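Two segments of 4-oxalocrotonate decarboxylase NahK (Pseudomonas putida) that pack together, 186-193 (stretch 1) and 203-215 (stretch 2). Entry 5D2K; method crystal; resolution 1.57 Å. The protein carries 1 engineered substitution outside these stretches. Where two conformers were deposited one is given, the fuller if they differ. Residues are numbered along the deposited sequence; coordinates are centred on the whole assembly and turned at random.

Stretch 1 (186-193) DLRTLGVV
Stretch 2 203-215: LGAGAAVLGHPLS

Strands 191-193 and 203-205 run antiparallel, their N-to-C directions 164° apart and their axes 4.7 Å apart at closest approach. Val192 and Gly204 form the hydrogen-bonded pair: Val192 N donates to Gly204 O at 2.8 Å (156° at the hydrogen), and Gly204 N to Val192 O at 3.0 Å (154°). The flanking pairs, Gly191 with Ala205 (CA to CA 4.5 Å) and Val193 with Leu203 (CA to CA 4.4 Å), are non-hydrogen-bonded. Gly204 is almost fully extended, with phi/psi of -177/-179.

The ladder is prolonged where both chains leave the strands. Gly206 N donates to Leu190 O at 3.0 Å (146°), and that oxygen also receives a CA-H...O contact from Ala205 CA at 3.2 Å. Gly206 then enters a 3-10 segment (phi/psi -54/-32), which brings Ala207 N within 3.0 Å of Arg188 O; at 129° this hydrogen bond is weak.

Gly206 is fitted tightly. Its CA lies 3.2 Å from Leu187 O, with 154° at the hydrogen, and an ideal CB would stand 1.8 Å from Leu187 O, a clash. This oxygen has no conventional hydrogen-bonding partner; Pro213 CD also approaches Leu187 O, at 3.3 Å.

Leu187 points toward stretch 2 in an m,t rotamer (chi1 -64°, chi2 -179°). Its CB packs 3.9 Å from Pro213 CG, while its extended branch carries CD1 to 3.9 Å from CD2 of Leu214, also m,t (-66°, -173°). Arg188 leaves the backbone sideways with chi1 and chi2 both t (-176°, -177°), laying CG 3.8 Å from Ala207 CB and 3.8 Å from Gly211 O; chi3 then turns to p (64°). The side chain thus meets stretch 2 through its aliphatic stem.

His212 closes a type I' turn begun at Val209, in which Leu210 and Gly211 have positive phi (57° and 91°). With chi1 t (-159°) and chi2 -65°, His212 ND1 accepts from Leu214 N at 3.1 Å (161°), capping the helix. The same orientation puts Arg188 N over one ring face, with Arg188 CB 3.8 Å from His212 CD2, and directs His212 NE2 to a water at 2.8 Å. That water donates weakly to Asp186 OD1 at 3.3 Å, linking the stretches. Asp186, chi1 t (-173°), also uses OD1 to accept from Thr189 N at 3.1 Å and, weakly, from Arg188 N at 2.9 Å, so that one carboxylate oxygen receives two backbone NH groups of the loop 186-189.

At the far end, Val193 (chi1 179°, t) and Leu203 (p,p; 46°, 67°) share a sheet face, with Val193 CG2 4.3 Å from Leu203 CB.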

# COMPACT_ATOMS: atom_id res chain seq x y z
N ASP A 186 -14.56 -1.22 15.66
CA ASP A 186 -15.45 -1.24 14.51
C ASP A 186 -14.73 -0.60 13.33
O ASP A 186 -14.60 0.62 13.26
CB ASP A 186 -16.75 -0.49 14.82
CG ASP A 186 -17.80 -0.62 13.72
OD1 ASP A 186 -17.44 -0.67 12.53
OD2 ASP A 186 -19.01 -0.65 14.05
N LEU A 187 -14.24 -1.42 12.41
CA LEU A 187 -13.45 -0.89 11.30
C LEU A 187 -14.29 -0.14 10.29
O LEU A 187 -13.76 0.65 9.50
CB LEU A 187 -12.70 -2.02 10.59
CG LEU A 187 -11.66 -2.72 11.47
CD1 LEU A 187 -10.95 -3.81 10.68
CD2 LEU A 187 -10.65 -1.71 12.04
N ARG A 188 -15.60 -0.37 10.30
CA ARG A 188 -16.49 0.33 9.36
C ARG A 188 -16.70 1.78 9.78
O ARG A 188 -16.70 2.69 8.94
CB ARG A 188 -17.84 -0.40 9.25
CG ARG A 188 -18.77 0.22 8.22
CD ARG A 188 -20.12 -0.50 8.20
NE ARG A 188 -20.85 -0.35 9.46
CZ ARG A 188 -21.78 0.57 9.68
NH1 ARG A 188 -22.08 1.46 8.74
NH2 ARG A 188 -22.40 0.61 10.85
N THR A 189 -16.87 1.99 11.08
CA THR A 189 -17.19 3.32 11.59
C THR A 189 -15.98 4.05 12.17
O THR A 189 -16.12 5.17 12.66
CB THR A 189 -18.31 3.26 12.65
OG1 THR A 189 -17.84 2.54 13.81
CG2 THR A 189 -19.55 2.56 12.08
N LEU A 190 -14.81 3.43 12.10
CA LEU A 190 -13.58 4.02 12.62
C LEU A 190 -13.30 5.36 11.96
O LEU A 190 -13.10 5.42 10.76
CB LEU A 190 -12.40 3.07 12.37
CG LEU A 190 -11.03 3.57 12.83
CD1 LEU A 190 -10.98 3.71 14.35
CD2 LEU A 190 -9.94 2.61 12.34
N GLY A 191 -13.32 6.43 12.74
CA GLY A 191 -13.01 7.75 12.21
C GLY A 191 -11.52 8.04 12.23
O GLY A 191 -10.82 7.67 13.18
N VAL A 192 -11.03 8.68 11.17
CA VAL A 192 -9.62 9.00 11.04
C VAL A 192 -9.45 10.47 10.65
O VAL A 192 -10.09 10.94 9.72
CB VAL A 192 -8.96 8.09 9.99
CG1 VAL A 192 -7.48 8.31 9.97
CG2 VAL A 192 -9.26 6.62 10.29
N VAL A 193 -8.59 11.20 11.38
CA VAL A 193 -8.37 12.61 11.11
C VAL A 193 -6.89 12.86 10.87
O VAL A 193 -6.08 12.64 11.77
CB VAL A 193 -8.84 13.49 12.29
CG1 VAL A 193 -8.57 14.98 12.00
CG2 VAL A 193 -10.32 13.27 12.57
N LEU A 203 -9.99 13.89 6.40
CA LEU A 203 -10.58 12.95 7.34
C LEU A 203 -11.48 11.96 6.59
O LEU A 203 -11.85 12.19 5.44
CB LEU A 203 -11.35 13.68 8.46
CG LEU A 203 -12.31 14.83 8.16
CD1 LEU A 203 -13.55 14.35 7.40
CD2 LEU A 203 -12.71 15.48 9.49
N GLY A 204 -11.82 10.86 7.26
CA GLY A 204 -12.67 9.86 6.65
C GLY A 204 -12.98 8.74 7.62
O GLY A 204 -12.56 8.76 8.78
N ALA A 205 -13.73 7.76 7.14
CA ALA A 205 -14.05 6.60 7.96
C ALA A 205 -13.62 5.33 7.25
O ALA A 205 -13.47 5.31 6.02
CB ALA A 205 -15.54 6.55 8.29
N GLY A 206 -13.41 4.27 8.03
CA GLY A 206 -12.97 2.99 7.49
C GLY A 206 -13.86 2.48 6.36
O GLY A 206 -13.38 1.85 5.43
N ALA A 207 -15.15 2.79 6.43
CA ALA A 207 -16.09 2.34 5.40
C ALA A 207 -15.70 2.80 3.99
O ALA A 207 -16.14 2.21 3.00
CB ALA A 207 -17.49 2.81 5.74
N ALA A 208 -14.88 3.84 3.89
CA ALA A 208 -14.41 4.31 2.59
C ALA A 208 -13.64 3.22 1.83
O ALA A 208 -13.61 3.21 0.61
CB ALA A 208 -13.53 5.55 2.77
N VAL A 209 -13.03 2.30 2.57
CA VAL A 209 -12.31 1.19 1.96
C VAL A 209 -13.29 0.07 1.59
O VAL A 209 -13.58 -0.81 2.39
CB VAL A 209 -11.22 0.67 2.94
CG1 VAL A 209 -10.44 -0.50 2.35
CG2 VAL A 209 -10.28 1.82 3.30
N LEU A 210 -13.82 0.14 0.37
CA LEU A 210 -14.72 -0.90 -0.18
C LEU A 210 -15.96 -1.18 0.66
O LEU A 210 -16.55 -2.26 0.55
CB LEU A 210 -13.94 -2.20 -0.39
CG LEU A 210 -12.83 -2.17 -1.44
CD1 LEU A 210 -12.06 -3.48 -1.46
CD2 LEU A 210 -13.40 -1.88 -2.82
N GLY A 211 -16.38 -0.23 1.48
CA GLY A 211 -17.53 -0.44 2.35
C GLY A 211 -17.16 -0.99 3.72
O GLY A 211 -17.91 -0.86 4.68
N HIS A 212 -15.99 -1.63 3.79
CA HIS A 212 -15.50 -2.23 5.03
C HIS A 212 -14.04 -2.64 4.81
O HIS A 212 -13.76 -3.36 3.87
CB HIS A 212 -16.32 -3.47 5.41
CG HIS A 212 -16.20 -3.83 6.85
ND1 HIS A 212 -15.02 -4.25 7.43
CD2 HIS A 212 -17.13 -3.82 7.85
CE1 HIS A 212 -15.23 -4.48 8.72
NE2 HIS A 212 -16.49 -4.21 8.99
N PRO A 213 -13.12 -2.20 5.69
CA PRO A 213 -11.72 -2.60 5.45
C PRO A 213 -11.49 -4.12 5.31
O PRO A 213 -10.59 -4.56 4.59
CB PRO A 213 -10.99 -2.04 6.68
CG PRO A 213 -11.76 -0.78 6.99
CD PRO A 213 -13.22 -1.21 6.77
N LEU A 214 -12.32 -4.93 5.97
CA LEU A 214 -12.14 -6.38 5.86
C LEU A 214 -12.52 -6.88 4.45
O LEU A 214 -12.05 -7.94 4.03
CB LEU A 214 -12.95 -7.10 6.94
CG LEU A 214 -12.48 -6.86 8.38
CD1 LEU A 214 -13.22 -7.75 9.36
CD2 LEU A 214 -10.96 -7.06 8.50
N SER A 215 -13.33 -6.12 3.71
CA SER A 215 -13.63 -6.49 2.33
C SER A 215 -12.39 -6.35 1.45
O SER A 215 -12.24 -7.04 0.45
CB SER A 215 -14.77 -5.64 1.76
OG SER A 215 -16.00 -5.96 2.41
O HOH W 1 -17.82 -3.79 11.47